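Local structure of probable UbiX-like flavin prenyltransferase (Escherichia coli, 1SBZ) at residues Val103-Ala106 and Ala107-Val110; Ile129-Glu132 and Asn133-Ala136; Thr47-Ser50 and Ala51-Ala55; Val162-Val165 and Val166-Leu170; Lys40-Ile43 and Glu44-Pro48. The protein probably prenylates reduced flavin mononucleotide with dimethylallyl phosphate, making the prenylated cofactor used by a partner phenolic acid decarboxylase, and assembles as a homododecamer. All coordinates share one frame; numbering follows the deposited sequence.

Contact 1 of 5, residues Val103-Ala106 and Ala107-Val110. With FMN (flavin mononucleotide), chain E.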
loop_
_atom_site.group_PDB
_atom_site.type_symbol
_atom_site.label_atom_id
_atom_site.label_comp_id
_atom_site.label_asym_id
_atom_site.label_seq_id
_atom_site.Cartn_x
_atom_site.Cartn_y
_atom_site.Cartn_z
ATOM N N VAL D 103 17.635 -24.254 10.446
ATOM C CA VAL D 103 16.620 -23.577 11.246
ATOM C C VAL D 103 15.655 -22.880 10.280
ATOM O O VAL D 103 14.436 -23.018 10.400
ATOM C CB VAL D 103 17.224 -22.592 12.284
ATOM C CG1 VAL D 103 16.122 -21.771 12.976
ATOM C CG2 VAL D 103 18.052 -23.347 13.319
ATOM N N GLY D 104 16.223 -22.189 9.293
ATOM C CA GLY D 104 15.462 -21.443 8.294
ATOM C C GLY D 104 14.676 -22.320 7.349
ATOM O O GLY D 104 13.507 -22.025 7.050
ATOM N N ARG D 105 15.313 -23.397 6.883
ATOM C CA ARG D 105 14.670 -24.374 6.006
ATOM C C ARG D 105 13.521 -25.110 6.688
ATOM O O ARG D 105 12.429 -25.196 6.130
ATOM C CB ARG D 105 15.694 -25.368 5.433
ATOM C CG ARG D 105 15.083 -26.531 4.637
ATOM C CD ARG D 105 14.341 -26.134 3.355
ATOM N NE ARG D 105 13.770 -27.309 2.682
ATOM C CZ ARG D 105 12.930 -27.260 1.654
ATOM N NH1 ARG D 105 12.526 -26.094 1.157
ATOM N NH2 ARG D 105 12.474 -28.381 1.127
ATOM N N ALA D 106 13.762 -25.641 7.886
ATOM C CA ALA D 106 12.703 -26.299 8.638
ATOM C C ALA D 106 11.527 -25.350 8.869
ATOM O O ALA D 106 10.374 -25.776 8.818
ATOM C CB ALA D 106 13.227 -26.839 9.962
ATOM N N ALA D 107 11.817 -24.068 9.112
ATOM C CA ALA D 107 10.761 -23.056 9.322
ATOM C C ALA D 107 9.984 -22.776 8.037
ATOM O O ALA D 107 8.759 -22.713 8.039
ATOM C CB ALA D 107 11.350 -21.754 9.879
ATOM N N ASP D 108 10.716 -22.617 6.940
ATOM C CA ASP D 108 10.123 -22.419 5.613
ATOM C C ASP D 108 9.204 -23.585 5.222
ATOM O O ASP D 108 8.093 -23.370 4.721
ATOM C CB ASP D 108 11.235 -22.224 4.577
ATOM C CG ASP D 108 10.747 -21.535 3.323
ATOM O OD1 ASP D 108 10.220 -20.395 3.417
ATOM O OD2 ASP D 108 10.858 -22.058 2.198
ATOM N N VAL D 109 9.669 -24.808 5.483
ATOM C CA VAL D 109 8.906 -26.042 5.256
ATOM C C VAL D 109 7.652 -26.114 6.137
ATOM O O VAL D 109 6.556 -26.391 5.650
ATOM C CB VAL D 109 9.806 -27.302 5.455
ATOM C CG1 VAL D 109 8.977 -28.567 5.651
ATOM C CG2 VAL D 109 10.744 -27.473 4.274
ATOM N N VAL D 110 7.805 -25.864 7.429
ATOM C CA VAL D 110 6.646 -25.778 8.316
ATOM C C VAL D 110 5.562 -24.842 7.735
ATOM O O VAL D 110 4.386 -25.209 7.660
ATOM C CB VAL D 110 7.067 -25.397 9.763
ATOM C CG1 VAL D 110 5.915 -24.775 10.539
ATOM C CG2 VAL D 110 7.614 -26.628 10.499
HETATM N N1 FMN E . 14.484 -26.348 -1.628
HETATM C C2 FMN E . 13.477 -25.812 -2.407
HETATM O O2 FMN E . 13.231 -24.615 -2.310
HETATM N N3 FMN E . 12.768 -26.613 -3.292
HETATM C C4 FMN E . 13.063 -27.959 -3.391
HETATM O O4 FMN E . 12.353 -28.693 -4.079
HETATM C C4A FMN E . 14.082 -28.502 -2.598
HETATM N N5 FMN E . 14.387 -29.843 -2.691
HETATM C C5A FMN E . 15.395 -30.394 -1.915
HETATM C C6 FMN E . 15.678 -31.755 -2.033
HETATM C C7 FMN E . 16.692 -32.342 -1.280
HETATM C C7M FMN E . 17.395 -33.493 -1.952
HETATM C C8 FMN E . 17.412 -31.544 -0.378
HETATM C C8M FMN E . 18.658 -32.073 0.280
HETATM C C9 FMN E . 17.127 -30.185 -0.256
HETATM C C9A FMN E . 16.115 -29.600 -1.026
HETATM N N10 FMN E . 15.816 -28.243 -0.920
HETATM C C10 FMN E . 14.799 -27.695 -1.707
HETATM C "C1'" FMN E . 16.438 -27.438 0.186
HETATM C "C2'" FMN E . 17.552 -26.561 -0.374
HETATM O "O2'" FMN E . 18.537 -27.379 -0.970
HETATM C "C3'" FMN E . 18.161 -25.666 0.707
HETATM O "O3'" FMN E . 17.234 -24.655 1.033
HETATM C "C4'" FMN E . 19.494 -25.023 0.302
HETATM O "O4'" FMN E . 19.898 -24.131 1.318
HETATM C "C5'" FMN E . 19.405 -24.258 -1.014
HETATM O "O5'" FMN E . 20.602 -23.554 -1.225
HETATM P P FMN E . 21.003 -23.061 -2.692
HETATM O O1P FMN E . 22.210 -22.171 -2.583
HETATM O O2P FMN E . 19.866 -22.284 -3.339
HETATM O O3P FMN E . 21.296 -24.285 -3.531
HETATM O O HOH W 1 13.311 -23.443 1.816
#
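R105 and V109, one helical turn apart, meet where methyl CG2 of V109 sits over the centre of the R105 guanidinium, 3.4 Å from CZ. The opposite face of the same group is turned to a flavin mononucleotide: C1' of its ribityl chain lies above the plane toward the rim, and N1 of the flavin comes to 3.4 Å from R105 NH1. The cationic plane is thus sandwiched between a methyl group and the cofactor. At its edge, in plane, a water accepts from NH1 at 2.8 Å and donates to OD2 of D108, also at 2.8 Å, bridging two opposite charges whose nearest atoms, R105 NH1 and D108 OD2, stand 4.5 Å apart.

In the side chain of R105, CG is set anti to the backbone N (chi1 173°), and the chain then bends at chi2 (64°) to reach this place. Beneath it lies a regular series of i to i+4 backbone bonds, among them V109 N to R105 O at 2.9 Å, which fixes the spacing of the two residues.

The stronger polar partners belong to a second subunit: R105 NH1 makes a salt bridge with E123 there, and D108 OD2 accepts from H130 of the same neighbour. That subunit also supplies S36, S87 and T90, which hydrogen-bond the flavin mononucleotide. On the inner side of the helix, V103, A106, A107 and V110 pack on M81 of strand 80-86. The arrangement is that of an intersubunit flavin site, in which a helix of one UbiX-like flavoprotein chain lends an arginine to the cofactor held by another.

Contact 2 of 5, residues Ile129-Glu132 and Asn133-Ala136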
loop_
_atom_site.group_PDB
_atom_site.type_symbol
_atom_site.label_atom_id
_atom_site.label_comp_id
_atom_site.label_asym_id
_atom_site.label_seq_id
_atom_site.Cartn_x
_atom_site.Cartn_y
_atom_site.Cartn_z
ATOM N N ILE D 129 12.682 -2.444 11.797
ATOM C CA ILE D 129 12.923 -3.673 11.032
ATOM C C ILE D 129 12.411 -4.892 11.801
ATOM O O ILE D 129 11.702 -5.714 11.239
ATOM C CB ILE D 129 14.422 -3.853 10.675
ATOM C CG1 ILE D 129 14.921 -2.688 9.827
ATOM C CG2 ILE D 129 14.631 -5.197 9.915
ATOM C CD1 ILE D 129 16.460 -2.612 9.720
ATOM N N HIS D 130 12.769 -4.998 13.078
ATOM C CA HIS D 130 12.289 -6.096 13.917
ATOM C C HIS D 130 10.764 -6.164 13.852
ATOM O O HIS D 130 10.199 -7.216 13.602
ATOM C CB HIS D 130 12.752 -5.920 15.372
ATOM C CG HIS D 130 14.237 -5.769 15.527
ATOM N ND1 HIS D 130 14.809 -5.068 16.566
ATOM C CD2 HIS D 130 15.266 -6.243 14.781
ATOM C CE1 HIS D 130 16.128 -5.106 16.451
ATOM N NE2 HIS D 130 16.431 -5.819 15.376
ATOM N N LEU D 131 10.113 -5.018 14.053
ATOM C CA LEU D 131 8.662 -4.952 14.065
ATOM C C LEU D 131 8.006 -5.287 12.705
ATOM O O LEU D 131 6.958 -5.937 12.672
ATOM C CB LEU D 131 8.202 -3.601 14.648
ATOM C CG LEU D 131 8.584 -3.467 16.135
ATOM C CD1 LEU D 131 8.544 -2.022 16.622
ATOM C CD2 LEU D 131 7.679 -4.362 16.992
ATOM N N GLU D 132 8.625 -4.848 11.606
ATOM C CA GLU D 132 8.157 -5.164 10.250
ATOM C C GLU D 132 8.166 -6.659 10.016
ATOM O O GLU D 132 7.191 -7.219 9.526
ATOM C CB GLU D 132 9.082 -4.565 9.189
ATOM C CG GLU D 132 8.804 -3.143 8.769
ATOM C CD GLU D 132 9.835 -2.643 7.764
ATOM O OE1 GLU D 132 9.489 -1.740 6.970
ATOM O OE2 GLU D 132 10.994 -3.145 7.774
ATOM N N ASN D 133 9.287 -7.292 10.359
ATOM C CA ASN D 133 9.452 -8.732 10.187
ATOM C C ASN D 133 8.475 -9.514 11.056
ATOM O O ASN D 133 7.871 -10.482 10.592
ATOM C CB ASN D 133 10.897 -9.164 10.472
ATOM C CG ASN D 133 11.913 -8.575 9.476
ATOM O OD1 ASN D 133 13.115 -8.508 9.765
ATOM N ND2 ASN D 133 11.438 -8.162 8.309
HETATM N N MSE D 134 8.310 -9.087 12.308
HETATM C CA MSE D 134 7.345 -9.719 13.208
HETATM C C MSE D 134 5.910 -9.620 12.693
HETATM O O MSE D 134 5.143 -10.580 12.781
HETATM C CB MSE D 134 7.434 -9.110 14.603
HETATM C CG MSE D 134 8.678 -9.560 15.342
HETATM SE SE MSE D 134 8.979 -8.592 17.010
HETATM C CE MSE D 134 7.717 -9.356 18.057
ATOM N N LEU D 135 5.547 -8.453 12.175
ATOM C CA LEU D 135 4.203 -8.249 11.642
ATOM C C LEU D 135 3.948 -9.103 10.387
ATOM O O LEU D 135 2.904 -9.729 10.257
ATOM C CB LEU D 135 3.946 -6.755 11.360
ATOM C CG LEU D 135 2.597 -6.384 10.718
ATOM C CD1 LEU D 135 1.396 -6.786 11.581
ATOM C CD2 LEU D 135 2.548 -4.886 10.404
ATOM N N ALA D 136 4.903 -9.117 9.465
ATOM C CA ALA D 136 4.739 -9.868 8.221
ATOM C C ALA D 136 4.395 -11.332 8.514
ATOM O O ALA D 136 3.476 -11.886 7.922
ATOM C CB ALA D 136 6.000 -9.769 7.380
#
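With CG beside the backbone N (chi1 -65°), the side chain of N133 runs alongside that of I129, both pointing the same way, while M134, with CG anti to the carbonyl carbon (chi1 -74°) and an extended chi2, carries its selenium toward L131; the bend at chi3 turns only the terminal methyl. This is the i to i+4 and i to i+3 packing of an α-helix, here helix 128-139, which links strands 116-121 and 143-144 in a beta-alpha-beta unit of the parallel sheet. N133 N donates to I129 O over 3.0 Å in a nearly straight bond (171°), and M134 N, L135 N and A136 N repeat the pattern with H130 O, L131 O and E132 O.

The outer side of the helix is an assembly surface. L131, M134 and L135 pack against a third subunit, and E132 uses its two carboxylate oxygens on different neighbours, OE1 in a salt bridge with R139 of the third subunit and OE2 with R95 of a fourth. H130, whose NE2 is bound by D108 of the fourth subunit, also touches M88, a residue of the flavin pocket in its own chain. Between the two segments the apolar side-chain contact is a loose one, with CD2 of L131 4.4 Å from SE of the selenomethionine M134.

Contact 3 of 5, residues Thr47-Ser50 and Ala51-Ala55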
loop_
_atom_site.group_PDB
_atom_site.type_symbol
_atom_site.label_atom_id
_atom_site.label_comp_id
_atom_site.label_asym_id
_atom_site.label_seq_id
_atom_site.Cartn_x
_atom_site.Cartn_y
_atom_site.Cartn_z
ATOM N N THR D 47 23.826 -21.005 30.787
ATOM C CA THR D 47 23.372 -22.174 31.528
ATOM C C THR D 47 24.589 -23.004 31.943
ATOM O O THR D 47 25.659 -22.877 31.330
ATOM C CB THR D 47 22.423 -23.054 30.678
ATOM O OG1 THR D 47 23.196 -23.931 29.846
ATOM C CG2 THR D 47 21.606 -22.219 29.687
ATOM N N PRO D 48 24.429 -23.852 32.962
ATOM C CA PRO D 48 25.498 -24.759 33.377
ATOM C C PRO D 48 25.609 -25.977 32.454
ATOM O O PRO D 48 26.474 -26.827 32.665
ATOM C CB PRO D 48 25.058 -25.189 34.776
ATOM C CG PRO D 48 23.575 -25.161 34.714
ATOM C CD PRO D 48 23.230 -24.002 33.813
ATOM N N TYR D 49 24.749 -26.051 31.437
ATOM C CA TYR D 49 24.752 -27.169 30.494
ATOM C C TYR D 49 25.666 -26.876 29.320
ATOM O O TYR D 49 25.896 -25.716 28.982
ATOM C CB TYR D 49 23.337 -27.450 29.978
ATOM C CG TYR D 49 22.321 -27.676 31.072
ATOM C CD1 TYR D 49 21.425 -26.674 31.437
ATOM C CD2 TYR D 49 22.261 -28.891 31.752
ATOM C CE1 TYR D 49 20.492 -26.880 32.449
ATOM C CE2 TYR D 49 21.338 -29.106 32.762
ATOM C CZ TYR D 49 20.456 -28.103 33.106
ATOM O OH TYR D 49 19.538 -28.320 34.110
ATOM N N SER D 50 26.201 -27.933 28.717
ATOM C CA SER D 50 26.902 -27.814 27.449
ATOM C C SER D 50 25.881 -28.037 26.336
ATOM O O SER D 50 24.730 -28.387 26.603
ATOM C CB SER D 50 28.015 -28.855 27.345
ATOM O OG SER D 50 27.484 -30.120 26.984
ATOM N N ALA D 51 26.308 -27.847 25.090
ATOM C CA ALA D 51 25.443 -28.086 23.939
ATOM C C ALA D 51 25.031 -29.555 23.862
ATOM O O ALA D 51 23.882 -29.865 23.538
ATOM C CB ALA D 51 26.130 -27.642 22.650
ATOM N N ARG D 52 25.965 -30.449 24.179
ATOM C CA ARG D 52 25.699 -31.887 24.173
ATOM C C ARG D 52 24.699 -32.304 25.250
ATOM O O ARG D 52 23.860 -33.172 25.010
ATOM C CB ARG D 52 26.996 -32.692 24.286
ATOM C CG ARG D 52 27.670 -32.951 22.946
ATOM C CD ARG D 52 28.906 -32.110 22.658
ATOM N NE ARG D 52 28.751 -30.677 22.941
ATOM C CZ ARG D 52 29.560 -29.961 23.731
ATOM N NH1 ARG D 52 30.613 -30.525 24.327
ATOM N NH2 ARG D 52 29.317 -28.669 23.912
ATOM N N ASP D 53 24.794 -31.685 26.428
ATOM C CA ASP D 53 23.792 -31.849 27.483
ATOM C C ASP D 53 22.393 -31.510 26.980
ATOM O O ASP D 53 21.432 -32.224 27.264
ATOM C CB ASP D 53 24.105 -30.936 28.667
ATOM C CG ASP D 53 25.238 -31.447 29.528
ATOM O OD1 ASP D 53 25.480 -32.671 29.563
ATOM O OD2 ASP D 53 25.931 -30.685 30.224
ATOM N N VAL D 54 22.290 -30.402 26.247
ATOM C CA VAL D 54 21.008 -29.950 25.699
ATOM C C VAL D 54 20.550 -30.882 24.575
ATOM O O VAL D 54 19.381 -31.260 24.516
ATOM C CB VAL D 54 21.081 -28.475 25.225
ATOM C CG1 VAL D 54 19.812 -28.066 24.476
ATOM C CG2 VAL D 54 21.311 -27.556 26.413
ATOM N N ALA D 55 21.478 -31.275 23.706
ATOM C CA ALA D 55 21.169 -32.226 22.641
ATOM C C ALA D 55 20.541 -33.505 23.209
ATOM O O ALA D 55 19.598 -34.052 22.633
ATOM C CB ALA D 55 22.415 -32.550 21.832
#
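Y49 and D53 cross at about a right angle, the phenol ring and the carboxylate plane standing 87° apart, so that the two touch through their CB atoms at 3.8 Å rather than by stacking. The D53 carboxylate turns instead to the backbone: OD2 receives S50 N at 3.1 Å in an almost straight bond, arriving on the anti side and 31° out of the carboxylate plane. The return bond runs from D53 N to S50 OG at 3.2 Å. For this the hydroxyl takes the position between backbone N and carbonyl carbon (chi1 80°), which turns it toward the first turn of the helix.

R52 folds back over the same serine. Its chain bends at chi2 and chi3 until S50 OG lies over the centre of one guanidinium face, 3.9 Å from NH2, with A51 CB at the edge in plane. The charged end has its main partner in E44, on the preceding helix. On the inner side, CG2 of V54 approaches Y49 CB at 4.1 Å, and both side chains continue onto V17 of helix 13-24. Just upstream, T47 OG1 accepts from Y49 N at 3.1 Å, an ST turn that shapes the loop leaving helix 37-46.

S50 and D53 form a reciprocal capping box. The serine hydroxyl satisfies an amide of the first turn of helix 51-55, the aspartate carboxylate accepts from the backbone N of the N-cap residue S50, and its negative charge at this N-terminal end probably interacts favourably with the helix dipole.

Contact 4 of 5, residues Val162-Val165 and Val166-Leu170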
loop_
_atom_site.group_PDB
_atom_site.type_symbol
_atom_site.label_atom_id
_atom_site.label_comp_id
_atom_site.label_asym_id
_atom_site.label_seq_id
_atom_site.Cartn_x
_atom_site.Cartn_y
_atom_site.Cartn_z
ATOM N N VAL D 162 11.003 -17.867 33.809
ATOM C CA VAL D 162 11.279 -18.817 32.726
ATOM C C VAL D 162 10.136 -19.826 32.566
ATOM O O VAL D 162 9.657 -20.059 31.455
ATOM C CB VAL D 162 12.630 -19.548 32.936
ATOM C CG1 VAL D 162 12.793 -20.707 31.952
ATOM C CG2 VAL D 162 13.794 -18.576 32.801
ATOM N N HIS D 163 9.690 -20.400 33.680
ATOM C CA HIS D 163 8.666 -21.440 33.651
ATOM C C HIS D 163 7.299 -20.929 33.230
ATOM O O HIS D 163 6.524 -21.660 32.609
ATOM C CB HIS D 163 8.600 -22.186 34.985
ATOM C CG HIS D 163 9.749 -23.125 35.186
ATOM N ND1 HIS D 163 9.840 -24.336 34.533
ATOM C CD2 HIS D 163 10.875 -23.013 35.932
ATOM C CE1 HIS D 163 10.966 -24.935 34.880
ATOM N NE2 HIS D 163 11.613 -24.153 35.726
ATOM N N HIS D 164 7.011 -19.675 33.561
ATOM C CA HIS D 164 5.772 -19.058 33.137
ATOM C C HIS D 164 5.776 -18.829 31.629
ATOM O O HIS D 164 4.778 -19.079 30.963
ATOM C CB HIS D 164 5.534 -17.745 33.879
ATOM C CG HIS D 164 4.202 -17.132 33.585
ATOM N ND1 HIS D 164 3.035 -17.574 34.170
ATOM C CD2 HIS D 164 3.846 -16.133 32.741
ATOM C CE1 HIS D 164 2.020 -16.861 33.714
ATOM N NE2 HIS D 164 2.484 -15.979 32.847
ATOM N N VAL D 165 6.903 -18.347 31.103
ATOM C CA VAL D 165 7.065 -18.135 29.667
ATOM C C VAL D 165 6.895 -19.463 28.941
ATOM O O VAL D 165 6.113 -19.560 28.000
ATOM C CB VAL D 165 8.441 -17.492 29.318
ATOM C CG1 VAL D 165 8.682 -17.495 27.818
ATOM C CG2 VAL D 165 8.529 -16.067 29.868
ATOM N N VAL D 166 7.616 -20.483 29.403
ATOM C CA VAL D 166 7.554 -21.824 28.826
ATOM C C VAL D 166 6.118 -22.362 28.788
ATOM O O VAL D 166 5.674 -22.859 27.756
ATOM C CB VAL D 166 8.487 -22.814 29.571
ATOM C CG1 VAL D 166 8.156 -24.260 29.203
ATOM C CG2 VAL D 166 9.952 -22.506 29.272
ATOM N N ALA D 167 5.402 -22.256 29.907
ATOM C CA ALA D 167 3.990 -22.668 29.973
ATOM C C ALA D 167 3.116 -21.978 28.920
ATOM O O ALA D 167 2.273 -22.616 28.292
ATOM C CB ALA D 167 3.423 -22.429 31.366
ATOM N N ARG D 168 3.334 -20.679 28.737
ATOM C CA ARG D 168 2.537 -19.874 27.815
ATOM C C ARG D 168 2.906 -20.133 26.354
ATOM O O ARG D 168 2.066 -19.975 25.464
ATOM C CB ARG D 168 2.653 -18.386 28.160
ATOM C CG ARG D 168 2.217 -18.025 29.596
ATOM C CD ARG D 168 0.789 -17.456 29.749
ATOM N NE ARG D 168 -0.139 -18.099 28.826
ATOM C CZ ARG D 168 -0.856 -17.477 27.896
ATOM N NH1 ARG D 168 -0.820 -16.159 27.760
ATOM N NH2 ARG D 168 -1.638 -18.196 27.111
ATOM N N VAL D 169 4.160 -20.526 26.117
ATOM C CA VAL D 169 4.589 -21.010 24.803
ATOM C C VAL D 169 3.906 -22.354 24.495
ATOM O O VAL D 169 3.323 -22.520 23.421
ATOM C CB VAL D 169 6.140 -21.120 24.688
ATOM C CG1 VAL D 169 6.551 -21.731 23.349
ATOM C CG2 VAL D 169 6.794 -19.752 24.849
ATOM N N LEU D 170 3.962 -23.286 25.450
ATOM C CA LEU D 170 3.321 -24.606 25.328
ATOM C C LEU D 170 1.813 -24.553 25.078
ATOM O O LEU D 170 1.284 -25.388 24.341
ATOM C CB LEU D 170 3.600 -25.452 26.570
ATOM C CG LEU D 170 4.769 -26.445 26.582
ATOM C CD1 LEU D 170 5.843 -26.126 25.550
ATOM C CD2 LEU D 170 5.357 -26.527 27.986
#
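R168 lies along H164, its aliphatic CG over one face of the imidazole in a CH-pi contact, 4.1 Å from the ring centroid and shifted toward the rim. The two side chains point the same way, yet their flat ends do not stack, since ring and guanidinium planes are 63° apart. H164 is extended with CG anti to the backbone N (chi1 -174°), which lays its ring beside the arginine that follows one turn later.

The backbone polar groups are paired in the helical manner: R168 N donates to H164 O at 3.1 Å, and V166 N, A167 N and V169 N are bound in the same way to V162 O, H163 O and V165 O. The arginine's own donors are spent beyond this turn. NH2 makes salt bridges with D171, just after the helix, and with E113 of a fifth subunit, two carboxylates that probably balance the charge of this buried arginine; NE and NH1 are hydrogen-bonded as well. Bends at chi2 and chi3 carry the guanidinium toward them, away from the imidazole.

On another side of the helix the valines meet more loosely, V165 CG1 lying 4.2 Å from V169 CG2 and V162 CG1 4.3 Å from V166 CG2. Helix 158-170 rests these apolar residues on its surroundings: V162, V165 and V169 on A18, L15 and L19 of helix 13-24, and V169 also on V118 and V120 of strand 116-121, while F151 of a third subunit packs on V162.

Contact 5 of 5, residues Lys40-Ile43 and Glu44-Pro48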
loop_
_atom_site.group_PDB
_atom_site.type_symbol
_atom_site.label_atom_id
_atom_site.label_comp_id
_atom_site.label_asym_id
_atom_site.label_seq_id
_atom_site.Cartn_x
_atom_site.Cartn_y
_atom_site.Cartn_z
ATOM N N LYS D 40 24.611 -22.491 20.661
ATOM C CA LYS D 40 25.603 -23.278 21.404
ATOM C C LYS D 40 26.467 -22.409 22.312
ATOM O O LYS D 40 26.670 -22.741 23.474
ATOM C CB LYS D 40 26.470 -24.095 20.443
ATOM C CG LYS D 40 25.677 -25.137 19.671
ATOM C CD LYS D 40 26.550 -25.871 18.652
ATOM C CE LYS D 40 25.766 -26.975 17.959
ATOM N NZ LYS D 40 25.021 -26.511 16.749
ATOM N N THR D 41 26.951 -21.291 21.774
ATOM C CA THR D 41 27.700 -20.294 22.530
ATOM C C THR D 41 26.870 -19.720 23.686
ATOM O O THR D 41 27.364 -19.543 24.807
ATOM C CB THR D 41 28.123 -19.149 21.586
ATOM O OG1 THR D 41 28.906 -19.669 20.497
ATOM C CG2 THR D 41 29.068 -18.185 22.288
ATOM N N THR D 42 25.608 -19.420 23.396
ATOM C CA THR D 42 24.703 -18.805 24.364
ATOM C C THR D 42 24.326 -19.800 25.472
ATOM O O THR D 42 24.257 -19.434 26.647
ATOM C CB THR D 42 23.459 -18.222 23.618
ATOM O OG1 THR D 42 23.831 -16.998 22.961
ATOM C CG2 THR D 42 22.405 -17.744 24.577
ATOM N N ILE D 43 24.105 -21.058 25.094
ATOM C CA ILE D 43 23.801 -22.126 26.055
ATOM C C ILE D 43 24.939 -22.266 27.058
ATOM O O ILE D 43 24.717 -22.315 28.265
ATOM C CB ILE D 43 23.555 -23.471 25.324
ATOM C CG1 ILE D 43 22.185 -23.467 24.641
ATOM C CG2 ILE D 43 23.648 -24.656 26.303
ATOM C CD1 ILE D 43 22.060 -24.462 23.494
ATOM N N GLU D 44 26.157 -22.304 26.534
ATOM C CA GLU D 44 27.343 -22.494 27.345
ATOM C C GLU D 44 27.577 -21.316 28.301
ATOM O O GLU D 44 27.893 -21.526 29.476
ATOM C CB GLU D 44 28.549 -22.820 26.451
ATOM C CG GLU D 44 28.711 -24.329 26.262
ATOM C CD GLU D 44 29.455 -24.757 25.005
ATOM O OE1 GLU D 44 30.162 -23.931 24.382
ATOM O OE2 GLU D 44 29.318 -25.950 24.634
ATOM N N LEU D 45 27.364 -20.094 27.810
ATOM C CA LEU D 45 27.465 -18.880 28.633
ATOM C C LEU D 45 26.389 -18.757 29.719
ATOM O O LEU D 45 26.698 -18.423 30.865
ATOM C CB LEU D 45 27.444 -17.624 27.746
ATOM C CG LEU D 45 27.337 -16.250 28.437
ATOM C CD1 LEU D 45 28.647 -15.865 29.132
ATOM C CD2 LEU D 45 26.893 -15.142 27.460
ATOM N N GLU D 46 25.137 -19.032 29.360
ATOM C CA GLU D 46 23.984 -18.660 30.197
ATOM C C GLU D 46 23.421 -19.771 31.074
ATOM O O GLU D 46 22.611 -19.509 31.975
ATOM C CB GLU D 46 22.871 -18.070 29.329
ATOM C CG GLU D 46 23.333 -16.859 28.543
ATOM C CD GLU D 46 22.233 -16.191 27.746
ATOM O OE1 GLU D 46 21.148 -16.783 27.553
ATOM O OE2 GLU D 46 22.476 -15.061 27.302
ATOM N N THR D 47 23.826 -21.005 30.787
ATOM C CA THR D 47 23.372 -22.174 31.528
ATOM C C THR D 47 24.589 -23.004 31.943
ATOM O O THR D 47 25.659 -22.877 31.330
ATOM C CB THR D 47 22.423 -23.054 30.678
ATOM O OG1 THR D 47 23.196 -23.931 29.846
ATOM C CG2 THR D 47 21.606 -22.219 29.687
ATOM N N PRO D 48 24.429 -23.852 32.962
ATOM C CA PRO D 48 25.498 -24.759 33.377
ATOM C C PRO D 48 25.609 -25.977 32.454
ATOM O O PRO D 48 26.474 -26.827 32.665
ATOM C CB PRO D 48 25.058 -25.189 34.776
ATOM C CG PRO D 48 23.575 -25.161 34.714
ATOM C CD PRO D 48 23.230 -24.002 33.813
#
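Methyl CG2 of T42 lies over one face of the E46 carboxylate, 3.4 Å from OE1 and 3.5 Å from CD. The two side chains run side by side in the same direction, one helical turn apart. OE1 accepts from the backbone N of G12 and of A13, and OE2 is hydrogen-bonded to T11 OG1; with three such bonds the buried group is held in place next to a residue of the flavin pocket.

The other pair is I43 and T47, at the end of helix 37-46. T47 OG1 donates to I43 O at 2.7 Å from above the carbonyl plane, and T47 N reaches the same oxygen at 3.0 Å from the opposite face. The threonine's first torsion (84°) tucks the hydroxyl back against the helix, where OG1 also lies 3.6 Å from I43 CG2. L45, whose side chain touches the flavin, has its carbonyl bound by H154 of a third subunit.

Two donors on one carbonyl oxygen close the last turn of the helix as the chain leaves it. Around the E46 carboxylate, the backbone amides of G12 and A13, at the start of helix 13-24, would probably stabilise its negative charge.

Overall arrangement
Contacts 1, 2 and 4 are buried, whereas contacts 3 and 5 are only partly so. All five are local, within a helix or at its ends, but their polar groups serve different ends. In contacts 1, 2 and 4 charged side chains reach into other subunits, and contacts 1 and 2 are complementary: D108 of one chain meets H130 of another. Contact 3 touches no other chain and spends its polar atoms on starting helix 51-55. It adjoins contact 5, sharing T47 and P48, and the E44-R52 salt bridge ties the two helices together. Contacts 1 and 5 both reach flavin, though contact 1 does so across a subunit boundary.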